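Long-range contacts in 2-(acetamidomethylene)succinate hydrolase (Mesorhizobium loti, PDB 3KXP), which catalyses the last step of vitamin B6 degradation, hydrolysing (E)-2-(acetamidomethylene)succinate to succinic semialdehyde, acetate, ammonia and carbon dioxide: residues Asp166-Glu172 with Leu268-Ala273; Val248-Val254 with Thr277-Arg281; Val258-Glu264 with Leu284-Pro290; Ser142-Arg146 with Gly242-Leu247. Numbering follows the deposited sequence.

Contact 1: residues Asp166-Glu172 with Leu268-Ala273; sequences DFTPYIE and LVSAAA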
loop_
_atom_site.group_PDB
_atom_site.type_symbol
_atom_site.label_atom_id
_atom_site.label_comp_id
_atom_site.label_asym_id
_atom_site.label_seq_id
_atom_site.Cartn_x
_atom_site.Cartn_y
_atom_site.Cartn_z
ATOM N N ASP A 166 2.930 -4.144 12.748
ATOM C CA ASP A 166 2.909 -3.573 14.094
ATOM C C ASP A 166 4.200 -3.204 14.822
ATOM O O ASP A 166 4.424 -3.643 15.957
ATOM C CB ASP A 166 2.066 -4.460 15.013
ATOM C CG ASP A 166 1.081 -3.655 15.848
ATOM O OD1 ASP A 166 0.190 -3.016 15.248
ATOM O OD2 ASP A 166 1.196 -3.642 17.093
ATOM N N PHE A 167 5.041 -2.403 14.173
ATOM C CA PHE A 167 6.265 -1.921 14.791
ATOM C C PHE A 167 6.865 -0.820 13.952
ATOM O O PHE A 167 7.482 -1.062 12.914
ATOM C CB PHE A 167 7.300 -3.028 15.008
ATOM C CG PHE A 167 8.303 -2.691 16.086
ATOM C CD1 PHE A 167 9.248 -1.690 15.889
ATOM C CD2 PHE A 167 8.240 -3.311 17.327
ATOM C CE1 PHE A 167 10.115 -1.302 16.920
ATOM C CE2 PHE A 167 9.100 -2.935 18.366
ATOM C CZ PHE A 167 10.039 -1.924 18.160
ATOM N N THR A 168 6.694 0.398 14.432
ATOM C CA THR A 168 7.162 1.586 13.742
ATOM C C THR A 168 8.055 2.389 14.679
ATOM O O THR A 168 8.265 2.008 15.831
ATOM C CB THR A 168 5.966 2.477 13.386
ATOM O OG1 THR A 168 5.330 2.897 14.604
ATOM C CG2 THR A 168 4.949 1.715 12.523
ATOM N N PRO A 169 8.598 3.510 14.195
ATOM C CA PRO A 169 9.442 4.304 15.086
ATOM C C PRO A 169 8.461 5.077 15.963
ATOM O O PRO A 169 7.245 4.927 15.807
ATOM C CB PRO A 169 10.188 5.242 14.130
ATOM C CG PRO A 169 10.035 4.601 12.760
ATOM C CD PRO A 169 8.648 4.032 12.819
ATOM N N TYR A 170 8.978 5.885 16.883
ATOM C CA TYR A 170 8.144 6.715 17.749
ATOM C C TYR A 170 7.278 6.018 18.799
ATOM O O TYR A 170 6.418 6.656 19.405
ATOM C CB TYR A 170 7.239 7.607 16.897
ATOM C CG TYR A 170 7.958 8.378 15.822
ATOM C CD1 TYR A 170 7.755 8.085 14.469
ATOM C CD2 TYR A 170 8.855 9.400 16.150
ATOM C CE1 TYR A 170 8.430 8.795 13.469
ATOM C CE2 TYR A 170 9.535 10.116 15.159
ATOM C CZ TYR A 170 9.321 9.808 13.824
ATOM O OH TYR A 170 10.012 10.500 12.852
ATOM N N ILE A 171 7.477 4.724 19.020
ATOM C CA ILE A 171 6.694 4.020 20.034
ATOM C C ILE A 171 6.983 4.680 21.385
ATOM O O ILE A 171 8.141 4.927 21.718
ATOM C CB ILE A 171 7.081 2.536 20.085
ATOM C CG1 ILE A 171 6.752 1.882 18.738
ATOM C CG2 ILE A 171 6.361 1.844 21.230
ATOM C CD1 ILE A 171 7.150 0.427 18.643
ATOM N N GLU A 172 5.944 4.976 22.160
ATOM C CA GLU A 172 6.154 5.632 23.451
ATOM C C GLU A 172 6.768 4.740 24.521
ATOM O O GLU A 172 6.541 3.530 24.559
ATOM C CB GLU A 172 4.850 6.248 23.974
ATOM C CG GLU A 172 3.640 5.361 23.838
ATOM C CD GLU A 172 2.880 5.575 22.533
ATOM O OE1 GLU A 172 2.182 4.629 22.118
ATOM O OE2 GLU A 172 2.957 6.678 21.937
ATOM N N LEU A 268 0.964 -1.589 21.512
ATOM C CA LEU A 268 2.385 -1.339 21.281
ATOM C C LEU A 268 2.539 -0.137 20.349
ATOM O O LEU A 268 3.221 0.830 20.683
ATOM C CB LEU A 268 3.051 -2.568 20.656
ATOM C CG LEU A 268 4.566 -2.803 20.813
ATOM C CD1 LEU A 268 5.171 -3.013 19.440
ATOM C CD2 LEU A 268 5.247 -1.654 21.533
ATOM N N VAL A 269 1.895 -0.194 19.186
ATOM C CA VAL A 269 1.960 0.906 18.228
ATOM C C VAL A 269 0.663 1.706 18.311
ATOM O O VAL A 269 -0.395 1.243 17.887
ATOM C CB VAL A 269 2.151 0.392 16.776
ATOM C CG1 VAL A 269 2.060 1.547 15.788
ATOM C CG2 VAL A 269 3.502 -0.298 16.643
ATOM N N SER A 270 0.760 2.909 18.871
ATOM C CA SER A 270 -0.387 3.787 19.030
ATOM C C SER A 270 -0.711 4.486 17.722
ATOM O O SER A 270 0.114 4.526 16.810
ATOM C CB SER A 270 -0.082 4.855 20.071
ATOM O OG SER A 270 0.780 5.833 19.513
ATOM N N ALA A 271 -1.909 5.055 17.646
ATOM C CA ALA A 271 -2.325 5.783 16.457
ATOM C C ALA A 271 -1.419 7.005 16.257
ATOM O O ALA A 271 -1.123 7.395 15.129
ATOM C CB ALA A 271 -3.767 6.224 16.600
ATOM N N ALA A 272 -0.986 7.606 17.358
ATOM C CA ALA A 272 -0.110 8.773 17.294
ATOM C C ALA A 272 1.239 8.359 16.704
ATOM O O ALA A 272 1.817 9.081 15.889
ATOM C CB ALA A 272 0.079 9.369 18.697
ATOM N N ALA A 273 1.729 7.191 17.108
ATOM C CA ALA A 273 3.000 6.686 16.593
ATOM C C ALA A 273 2.923 6.458 15.082
ATOM O O ALA A 273 3.842 6.827 14.351
ATOM C CB ALA A 273 3.382 5.388 17.300
HETATM O O HOH W 1 3.255 3.527 20.134
#

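Contact 2: residues Val248-Val254 with Thr277-Arg281; sequences VPAYRDV and TSRLR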
loop_
_atom_site.group_PDB
_atom_site.type_symbol
_atom_site.label_atom_id
_atom_site.label_comp_id
_atom_site.label_asym_id
_atom_site.label_seq_id
_atom_site.Cartn_x
_atom_site.Cartn_y
_atom_site.Cartn_z
ATOM N N VAL A 248 14.004 5.442 13.692
ATOM C CA VAL A 248 13.810 6.486 12.684
ATOM C C VAL A 248 14.739 6.350 11.473
ATOM O O VAL A 248 14.284 6.393 10.328
ATOM C CB VAL A 248 13.973 7.901 13.316
ATOM C CG1 VAL A 248 13.972 8.976 12.237
ATOM C CG2 VAL A 248 12.842 8.158 14.293
ATOM N N PRO A 249 16.055 6.184 11.704
ATOM C CA PRO A 249 16.993 6.044 10.578
ATOM C C PRO A 249 16.597 4.923 9.616
ATOM O O PRO A 249 16.659 5.085 8.397
ATOM C CB PRO A 249 18.321 5.762 11.274
ATOM C CG PRO A 249 18.193 6.545 12.553
ATOM C CD PRO A 249 16.775 6.220 12.990
ATOM N N ALA A 250 16.176 3.788 10.171
ATOM C CA ALA A 250 15.768 2.643 9.365
ATOM C C ALA A 250 14.548 2.942 8.482
ATOM O O ALA A 250 14.518 2.561 7.315
ATOM C CB ALA A 250 15.489 1.449 10.261
ATOM N N TYR A 251 13.533 3.603 9.024
ATOM C CA TYR A 251 12.373 3.922 8.194
ATOM C C TYR A 251 12.689 5.078 7.254
ATOM O O TYR A 251 12.213 5.118 6.126
ATOM C CB TYR A 251 11.151 4.273 9.048
ATOM C CG TYR A 251 10.287 3.083 9.407
ATOM C CD1 TYR A 251 10.669 2.188 10.404
ATOM C CD2 TYR A 251 9.067 2.873 8.766
ATOM C CE1 TYR A 251 9.848 1.115 10.763
ATOM C CE2 TYR A 251 8.241 1.808 9.115
ATOM C CZ TYR A 251 8.635 0.935 10.117
ATOM O OH TYR A 251 7.797 -0.090 10.494
ATOM N N ARG A 252 13.500 6.016 7.719
ATOM C CA ARG A 252 13.878 7.155 6.896
ATOM C C ARG A 252 14.741 6.751 5.691
ATOM O O ARG A 252 14.590 7.299 4.599
ATOM C CB ARG A 252 14.655 8.166 7.739
ATOM C CG ARG A 252 15.153 9.385 6.965
ATOM C CD ARG A 252 16.242 10.092 7.757
ATOM N NE ARG A 252 17.377 9.193 7.943
ATOM C CZ ARG A 252 18.218 9.243 8.970
ATOM N NH1 ARG A 252 18.057 10.160 9.920
ATOM N NH2 ARG A 252 19.215 8.366 9.054
ATOM N N ASP A 253 15.626 5.775 5.876
ATOM C CA ASP A 253 16.524 5.393 4.788
ATOM C C ASP A 253 16.165 4.192 3.919
ATOM O O ASP A 253 16.785 3.985 2.874
ATOM C CB ASP A 253 17.945 5.215 5.338
ATOM C CG ASP A 253 18.386 6.390 6.213
ATOM O OD1 ASP A 253 18.038 7.552 5.892
ATOM O OD2 ASP A 253 19.087 6.151 7.220
ATOM N N VAL A 254 15.164 3.410 4.319
ATOM C CA VAL A 254 14.802 2.240 3.527
ATOM C C VAL A 254 14.373 2.650 2.113
ATOM O O VAL A 254 13.479 3.473 1.938
ATOM C CB VAL A 254 13.687 1.397 4.220
ATOM C CG1 VAL A 254 12.393 2.198 4.342
ATOM C CG2 VAL A 254 13.459 0.114 3.439
ATOM N N THR A 277 5.043 8.310 12.007
ATOM C CA THR A 277 5.759 7.470 11.055
ATOM C C THR A 277 5.362 7.869 9.635
ATOM O O THR A 277 6.224 8.118 8.790
ATOM C CB THR A 277 5.438 5.969 11.265
ATOM O OG1 THR A 277 5.793 5.579 12.600
ATOM C CG2 THR A 277 6.213 5.111 10.276
ATOM N N SER A 278 4.055 7.935 9.377
ATOM C CA SER A 278 3.559 8.315 8.059
ATOM C C SER A 278 4.021 9.708 7.651
ATOM O O SER A 278 4.217 9.976 6.479
ATOM C CB SER A 278 2.031 8.245 8.016
ATOM O OG SER A 278 1.600 6.902 7.889
ATOM N N ARG A 279 4.195 10.600 8.617
ATOM C CA ARG A 279 4.657 11.947 8.304
ATOM C C ARG A 279 6.146 11.896 7.920
ATOM O O ARG A 279 6.622 12.701 7.121
ATOM C CB ARG A 279 4.446 12.857 9.514
ATOM C CG ARG A 279 4.921 14.275 9.321
ATOM C CD ARG A 279 4.606 15.089 10.567
ATOM N NE ARG A 279 3.206 14.925 10.950
ATOM C CZ ARG A 279 2.802 14.486 12.138
ATOM N NH1 ARG A 279 3.690 14.165 13.071
ATOM N NH2 ARG A 279 1.505 14.361 12.391
ATOM N N LEU A 280 6.866 10.938 8.501
ATOM C CA LEU A 280 8.289 10.740 8.230
ATOM C C LEU A 280 8.456 10.144 6.831
ATOM O O LEU A 280 9.357 10.525 6.073
ATOM C CB LEU A 280 8.892 9.780 9.265
ATOM C CG LEU A 280 10.339 9.360 8.997
ATOM C CD1 LEU A 280 11.255 10.569 9.183
ATOM C CD2 LEU A 280 10.729 8.222 9.942
ATOM N N ARG A 281 7.582 9.193 6.510
ATOM C CA ARG A 281 7.589 8.523 5.213
ATOM C C ARG A 281 6.165 8.467 4.685
ATOM O O ARG A 281 5.506 7.429 4.737
ATOM C CB ARG A 281 8.150 7.098 5.333
ATOM C CG ARG A 281 9.649 7.025 5.620
ATOM C CD ARG A 281 10.453 7.680 4.503
ATOM N NE ARG A 281 10.185 7.077 3.201
ATOM C CZ ARG A 281 10.766 5.967 2.753
ATOM N NH1 ARG A 281 10.457 5.493 1.555
ATOM N NH2 ARG A 281 11.667 5.342 3.496
#

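Contact 3: residues Val258-Glu264 with Leu284-Pro290; sequences VLIVRGE and LPVVVVP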
loop_
_atom_site.group_PDB
_atom_site.type_symbol
_atom_site.label_atom_id
_atom_site.label_comp_id
_atom_site.label_asym_id
_atom_site.label_seq_id
_atom_site.Cartn_x
_atom_site.Cartn_y
_atom_site.Cartn_z
ATOM N N VAL A 258 7.764 -0.786 1.479
ATOM C CA VAL A 258 7.404 -1.217 2.822
ATOM C C VAL A 258 5.935 -0.928 3.111
ATOM O O VAL A 258 5.486 0.214 3.034
ATOM C CB VAL A 258 8.266 -0.514 3.888
ATOM C CG1 VAL A 258 7.811 -0.924 5.296
ATOM C CG2 VAL A 258 9.733 -0.869 3.674
ATOM N N LEU A 259 5.180 -1.975 3.420
ATOM C CA LEU A 259 3.776 -1.825 3.751
ATOM C C LEU A 259 3.697 -1.786 5.276
ATOM O O LEU A 259 4.196 -2.684 5.949
ATOM C CB LEU A 259 2.974 -3.011 3.230
ATOM C CG LEU A 259 1.504 -3.056 3.666
ATOM C CD1 LEU A 259 0.700 -1.995 2.910
ATOM C CD2 LEU A 259 0.929 -4.445 3.376
ATOM N N ILE A 260 3.087 -0.744 5.824
ATOM C CA ILE A 260 2.966 -0.636 7.270
ATOM C C ILE A 260 1.594 -1.138 7.692
ATOM O O ILE A 260 0.568 -0.655 7.204
ATOM C CB ILE A 260 3.118 0.818 7.748
ATOM C CG1 ILE A 260 4.468 1.381 7.306
ATOM C CG2 ILE A 260 3.008 0.873 9.260
ATOM C CD1 ILE A 260 4.634 2.866 7.600
ATOM N N VAL A 261 1.575 -2.121 8.584
ATOM C CA VAL A 261 0.317 -2.665 9.066
ATOM C C VAL A 261 0.220 -2.431 10.561
ATOM O O VAL A 261 1.143 -2.770 11.304
ATOM C CB VAL A 261 0.206 -4.178 8.790
ATOM C CG1 VAL A 261 -1.071 -4.721 9.398
ATOM C CG2 VAL A 261 0.213 -4.432 7.289
ATOM N N ARG A 262 -0.878 -1.819 10.997
ATOM C CA ARG A 262 -1.084 -1.573 12.420
ATOM C C ARG A 262 -2.424 -2.134 12.838
ATOM O O ARG A 262 -3.368 -2.167 12.048
ATOM C CB ARG A 262 -1.083 -0.075 12.765
ATOM C CG ARG A 262 -1.179 0.161 14.281
ATOM C CD ARG A 262 -1.434 1.600 14.688
ATOM N NE ARG A 262 -2.864 1.867 14.757
ATOM C CZ ARG A 262 -3.575 1.966 15.876
ATOM N NH1 ARG A 262 -3.007 1.833 17.068
ATOM N NH2 ARG A 262 -4.875 2.185 15.793
ATOM N N GLY A 263 -2.502 -2.578 14.083
ATOM C CA GLY A 263 -3.761 -3.082 14.590
ATOM C C GLY A 263 -4.486 -1.883 15.173
ATOM O O GLY A 263 -3.865 -1.046 15.834
ATOM N N GLU A 264 -5.785 -1.785 14.927
ATOM C CA GLU A 264 -6.567 -0.668 15.445
ATOM C C GLU A 264 -6.408 -0.451 16.947
ATOM O O GLU A 264 -6.239 0.680 17.395
ATOM C CB GLU A 264 -8.052 -0.855 15.114
ATOM C CG GLU A 264 -8.957 0.139 15.817
ATOM C CD GLU A 264 -10.426 -0.109 15.539
ATOM O OE1 GLU A 264 -10.854 -1.282 15.578
ATOM O OE2 GLU A 264 -11.154 0.876 15.296
ATOM N N LEU A 284 5.043 5.522 2.099
ATOM C CA LEU A 284 4.855 4.109 2.425
ATOM C C LEU A 284 3.379 3.764 2.659
ATOM O O LEU A 284 2.746 4.301 3.566
ATOM C CB LEU A 284 5.691 3.742 3.661
ATOM C CG LEU A 284 7.207 3.902 3.497
ATOM C CD1 LEU A 284 7.936 3.624 4.823
ATOM C CD2 LEU A 284 7.692 2.950 2.398
ATOM N N PRO A 285 2.812 2.864 1.836
ATOM C CA PRO A 285 1.402 2.473 1.988
ATOM C C PRO A 285 1.083 1.975 3.394
ATOM O O PRO A 285 1.886 1.286 4.019
ATOM C CB PRO A 285 1.222 1.385 0.932
ATOM C CG PRO A 285 2.588 0.779 0.850
ATOM C CD PRO A 285 3.480 2.012 0.841
ATOM N N VAL A 286 -0.100 2.324 3.879
ATOM C CA VAL A 286 -0.518 1.949 5.219
ATOM C C VAL A 286 -1.843 1.191 5.264
ATOM O O VAL A 286 -2.775 1.495 4.512
ATOM C CB VAL A 286 -0.651 3.209 6.112
ATOM C CG1 VAL A 286 -1.152 2.822 7.480
ATOM C CG2 VAL A 286 0.702 3.926 6.223
ATOM N N VAL A 287 -1.910 0.217 6.171
ATOM C CA VAL A 287 -3.096 -0.604 6.401
ATOM C C VAL A 287 -3.341 -0.666 7.918
ATOM O O VAL A 287 -2.433 -0.999 8.680
ATOM C CB VAL A 287 -2.895 -2.045 5.855
ATOM C CG1 VAL A 287 -3.916 -2.995 6.458
ATOM C CG2 VAL A 287 -3.029 -2.051 4.337
ATOM N N VAL A 288 -4.553 -0.309 8.344
ATOM C CA VAL A 288 -4.944 -0.338 9.758
ATOM C C VAL A 288 -6.053 -1.389 9.847
ATOM O O VAL A 288 -7.122 -1.231 9.254
ATOM C CB VAL A 288 -5.483 1.043 10.249
ATOM C CG1 VAL A 288 -5.946 0.946 11.698
ATOM C CG2 VAL A 288 -4.390 2.104 10.149
ATOM N N VAL A 289 -5.788 -2.467 10.580
ATOM C CA VAL A 289 -6.743 -3.560 10.691
ATOM C C VAL A 289 -7.739 -3.400 11.838
ATOM O O VAL A 289 -7.366 -3.410 13.012
ATOM C CB VAL A 289 -6.000 -4.914 10.832
ATOM C CG1 VAL A 289 -6.987 -6.071 10.735
ATOM C CG2 VAL A 289 -4.921 -5.033 9.752
ATOM N N PRO A 290 -9.032 -3.255 11.502
ATOM C CA PRO A 290 -10.100 -3.095 12.494
ATOM C C PRO A 290 -10.277 -4.367 13.313
ATOM O O PRO A 290 -10.158 -5.476 12.792
ATOM C CB PRO A 290 -11.332 -2.799 11.636
ATOM C CG PRO A 290 -10.754 -2.240 10.359
ATOM C CD PRO A 290 -9.567 -3.123 10.136
#

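Contact 4: residues Ser142-Arg146 with Gly242-Leu247; sequences SLGAR and GLRSDL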
loop_
_atom_site.group_PDB
_atom_site.type_symbol
_atom_site.label_atom_id
_atom_site.label_comp_id
_atom_site.label_asym_id
_atom_site.label_seq_id
_atom_site.Cartn_x
_atom_site.Cartn_y
_atom_site.Cartn_z
ATOM N N SER A 142 6.156 -7.322 14.701
ATOM C CA SER A 142 6.801 -6.679 15.845
ATOM C C SER A 142 8.336 -6.778 15.759
ATOM O O SER A 142 8.941 -6.134 14.899
ATOM C CB SER A 142 6.274 -7.318 17.135
ATOM O OG SER A 142 6.333 -6.406 18.219
ATOM N N LEU A 143 8.963 -7.555 16.650
ATOM C CA LEU A 143 10.420 -7.748 16.619
ATOM C C LEU A 143 10.832 -8.078 15.186
ATOM O O LEU A 143 11.796 -7.519 14.662
ATOM C CB LEU A 143 10.846 -8.913 17.528
ATOM C CG LEU A 143 12.257 -9.502 17.305
ATOM C CD1 LEU A 143 13.324 -8.468 17.603
ATOM C CD2 LEU A 143 12.463 -10.697 18.203
ATOM N N GLY A 144 10.100 -9.001 14.564
ATOM C CA GLY A 144 10.392 -9.375 13.191
ATOM C C GLY A 144 10.267 -8.184 12.249
ATOM O O GLY A 144 11.109 -7.994 11.370
ATOM N N ALA A 145 9.216 -7.379 12.428
ATOM C CA ALA A 145 9.001 -6.204 11.582
ATOM C C ALA A 145 10.160 -5.221 11.740
ATOM O O ALA A 145 10.704 -4.726 10.756
ATOM C CB ALA A 145 7.674 -5.519 11.941
ATOM N N ARG A 146 10.531 -4.936 12.980
ATOM C CA ARG A 146 11.641 -4.029 13.239
ATOM C C ARG A 146 12.908 -4.574 12.566
ATOM O O ARG A 146 13.652 -3.834 11.931
ATOM C CB ARG A 146 11.850 -3.884 14.748
ATOM C CG ARG A 146 13.054 -3.047 15.123
ATOM C CD ARG A 146 14.291 -3.916 15.270
ATOM N NE ARG A 146 14.909 -3.619 16.547
ATOM C CZ ARG A 146 15.521 -4.506 17.319
ATOM N NH1 ARG A 146 15.613 -5.777 16.951
ATOM N NH2 ARG A 146 16.018 -4.111 18.481
ATOM N N GLY A 242 16.591 -3.957 23.635
ATOM C CA GLY A 242 17.143 -3.575 22.350
ATOM C C GLY A 242 16.047 -2.953 21.497
ATOM O O GLY A 242 16.326 -2.196 20.574
ATOM N N LEU A 243 14.794 -3.269 21.822
ATOM C CA LEU A 243 13.643 -2.757 21.085
ATOM C C LEU A 243 13.401 -1.271 21.317
ATOM O O LEU A 243 12.623 -0.652 20.601
ATOM C CB LEU A 243 12.380 -3.546 21.451
ATOM C CG LEU A 243 12.330 -4.995 20.954
ATOM C CD1 LEU A 243 11.058 -5.666 21.425
ATOM C CD2 LEU A 243 12.401 -5.006 19.438
ATOM N N ARG A 244 14.077 -0.705 22.311
ATOM C CA ARG A 244 13.939 0.712 22.635
ATOM C C ARG A 244 14.767 1.624 21.734
ATOM O O ARG A 244 14.586 2.839 21.752
ATOM C CB ARG A 244 14.364 0.967 24.082
ATOM C CG ARG A 244 13.422 0.429 25.142
ATOM C CD ARG A 244 13.993 0.707 26.524
ATOM N NE ARG A 244 12.957 1.085 27.476
ATOM C CZ ARG A 244 12.086 0.241 28.015
ATOM N NH1 ARG A 244 12.124 -1.047 27.702
ATOM N NH2 ARG A 244 11.172 0.687 28.859
ATOM N N SER A 245 15.673 1.052 20.949
ATOM C CA SER A 245 16.532 1.869 20.099
ATOM C C SER A 245 15.777 2.646 19.023
ATOM O O SER A 245 14.699 2.247 18.578
ATOM C CB SER A 245 17.633 1.009 19.466
ATOM O OG SER A 245 17.082 -0.045 18.702
ATOM N N ASP A 246 16.366 3.768 18.629
ATOM C CA ASP A 246 15.798 4.653 17.627
ATOM C C ASP A 246 15.652 3.931 16.291
ATOM O O ASP A 246 16.631 3.480 15.704
ATOM C CB ASP A 246 16.691 5.895 17.485
ATOM C CG ASP A 246 16.077 6.968 16.600
ATOM O OD1 ASP A 246 14.859 6.903 16.320
ATOM O OD2 ASP A 246 16.817 7.890 16.197
ATOM N N LEU A 247 14.412 3.838 15.818
ATOM C CA LEU A 247 14.101 3.165 14.566
ATOM C C LEU A 247 13.889 4.147 13.406
ATOM O O LEU A 247 13.636 3.733 12.271
ATOM C CB LEU A 247 12.849 2.300 14.763
ATOM C CG LEU A 247 12.580 1.207 13.727
ATOM C CD1 LEU A 247 13.811 0.311 13.588
ATOM C CD2 LEU A 247 11.365 0.395 14.150
HETATM O O HOH W 2 14.642 -1.100 18.033
#

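Contact 1: residues Asp166-Glu172 with Leu268-Ala273
Apolar packing does most of the work where the loop Asp166-Glu172 meets Leu268-Ala273. Leu268 is clasped between Phe167, whose CD2 lies 3.7 Å from Leu268 CD1, and Ile171, whose CG2 lies 3.7 Å from Leu268 CD2. Val269 presses CG2 against the Asp166-Phe167 backbone (3.5 Å to Asp166 C), and the small Ala273 lets Tyr170 come close, its O 3.9 Å from Ala273 CB. Polar links gather at the far end: water 1 donates to Glu172 OE1 (2.5 Å) and Leu268 O (2.8 Å) and accepts from Ser270 N (2.9 Å). Ser270 N-caps its helix, OG accepting from Ala273 N at 2.9 Å, and gives a weak bond to Glu172 OE2 (3.4 Å). Asp166, the inferred acid of the catalytic triad, turns its carboxylate to His294 and Ser266. The contact thus joins the loop following strand 159-165 to the start of helix 271-280, with helix 248-253 packed against Thr168 and Pro169.

Contact 2: residues Val248-Val254 with Thr277-Arg281
How an arginine just past a helix end can finish a helix-helix contact is well illustrated by Arg281. Its NH2 donates twice, to Tyr251 O (2.7 Å) and to Val254 O (3.0 Å), one carbonyl in the last turn of helix 248-253 and the other on the residue just past it. Both acceptors lie at the edge of the guanidinium, near its plane, and the two bonds account for both NH2 hydrogens. The charge itself is met by Asp283, which forms a salt bridge with NH1. Other polar groups find partners away from this interface: Tyr251 OH bonds to Phe167 O, Thr277 OG1 to Ala273 O one turn back in its own helix, and Arg252 NE to Asp253 OD1 (2.7 Å) in a salt bridge on the exposed side. Between the helices the remaining contact is apolar. Leu280 CD2 reaches Val248 CG1 (4.0 Å) and Tyr251 CB (4.1 Å), while Thr277 CG2 approaches Tyr251 CD2 (3.9 Å). Beneath them, Tyr251 and Thr277 both rest on Ile260 of the central sheet. The direct polar link reads the course of the main chain at the helix end, since both acceptors are backbone oxygens.

Contact 3: residues Val258-Glu264 with Leu284-Pro290
Parallel strands 258-263 and 286-289 are the two ends of a beta-alpha-beta crossover through helix 271-280, and they close one end of the alpha/beta-hydrolase sheet within the chain. Their axes approach to 4.7 Å at an angle of 18°. Ile260 and Val287, the residues most covered here, show how such a pairing works. Ile260 bonds to residues on both sides of its bridge partner Val286: its N donates to Pro285 O (3.0 Å) and its O accepts from Val287 N (2.8 Å). Val287 does the same around Val261, its O taking the hydrogen of Arg262 N (2.9 Å). Side chains alternate between faces. Ile260 points to the crossover helix, touching Leu274 and Thr277, and meets Val286 CG2 through CB (4.2 Å) and Leu284 CB through CD1 (4.2 Å). Val287 faces the other way, toward Ala307 of helix 301-313, and its CG2 lies 4.0 Å from Leu259 CD1. Further along, Arg262 NH1 is bonded to Val269 O, while Glu264 accepts from Gly291 N at OE1 and forms a salt bridge through OE2 with Arg279 of the second subunit. That subunit also takes part in backbone hydrogen bonding with Val286, so the homodimer interface lies along this border of the sheet. The pairing finishes with Glu264 N donating to Val289 O at 3.0 Å.

Contact 4: residues Ser142-Arg146 with Gly242-Leu247
This is a buried, arginine-centred contact between the start of helix 143-154, directly after the nucleophile in sequence, and the loop that joins helix 233-242 to helix 248-253. Ser142, the inferred nucleophile, sits in the sharp strand-to-helix turn of a nucleophile elbow, and its phi/psi of 55/-111° reflects the strain of that turn. One helical turn on, Arg146 reaches across to the loop and contributes by far the largest covered area, 105 Å². Its NH2 makes a weak bond to Gly242 O (2.9 Å), and NE donates to water 2 (2.9 Å), which in turn donates to Ser245 OG (2.7 Å); NH1 is bonded to a residue adjoining the segments. Leu243 CD2 lies over one face of the guanidinium, 3.8 Å from Arg146 CZ, and the aliphatic part is covered by Leu247, whose CD1 is 3.8 Å from Arg146 CG. Leu143, part of the chloride site with Ser142 and Ile77, adds an apolar touch from CD1 to Leu243 CD2 (4.0 Å). The loop opens with a type I turn, Gly242-Ser245, before Asp246 caps Val248 N. The polar links between these segments are a weak bond and a water, so leucine cover matters as much as hydrogen bonding.

Overall arrangement
Together the contacts illustrate how chemistry follows position in an alpha/beta hydrolase. Contact 3, with its regular backbone bonding, belongs to the sheet yet also borders the dimer partner; contacts 1 and 4 are buried loop-to-helix junctions, holding the inferred catalytic Asp166 and Ser142 respectively; contact 2 is only partly buried, and its outer side carries exposed charge. Helix 271-280 serves both contacts 1 and 2, and it connects the strands of contact 3. Phe167 of contact 1 packs on Leu247 and Arg146 of contact 4 and accepts from Tyr251 of contact 2, while contacts 3 and 4 do not touch. Water bridges occur in contacts 1 and 4, where loops meet helix starts.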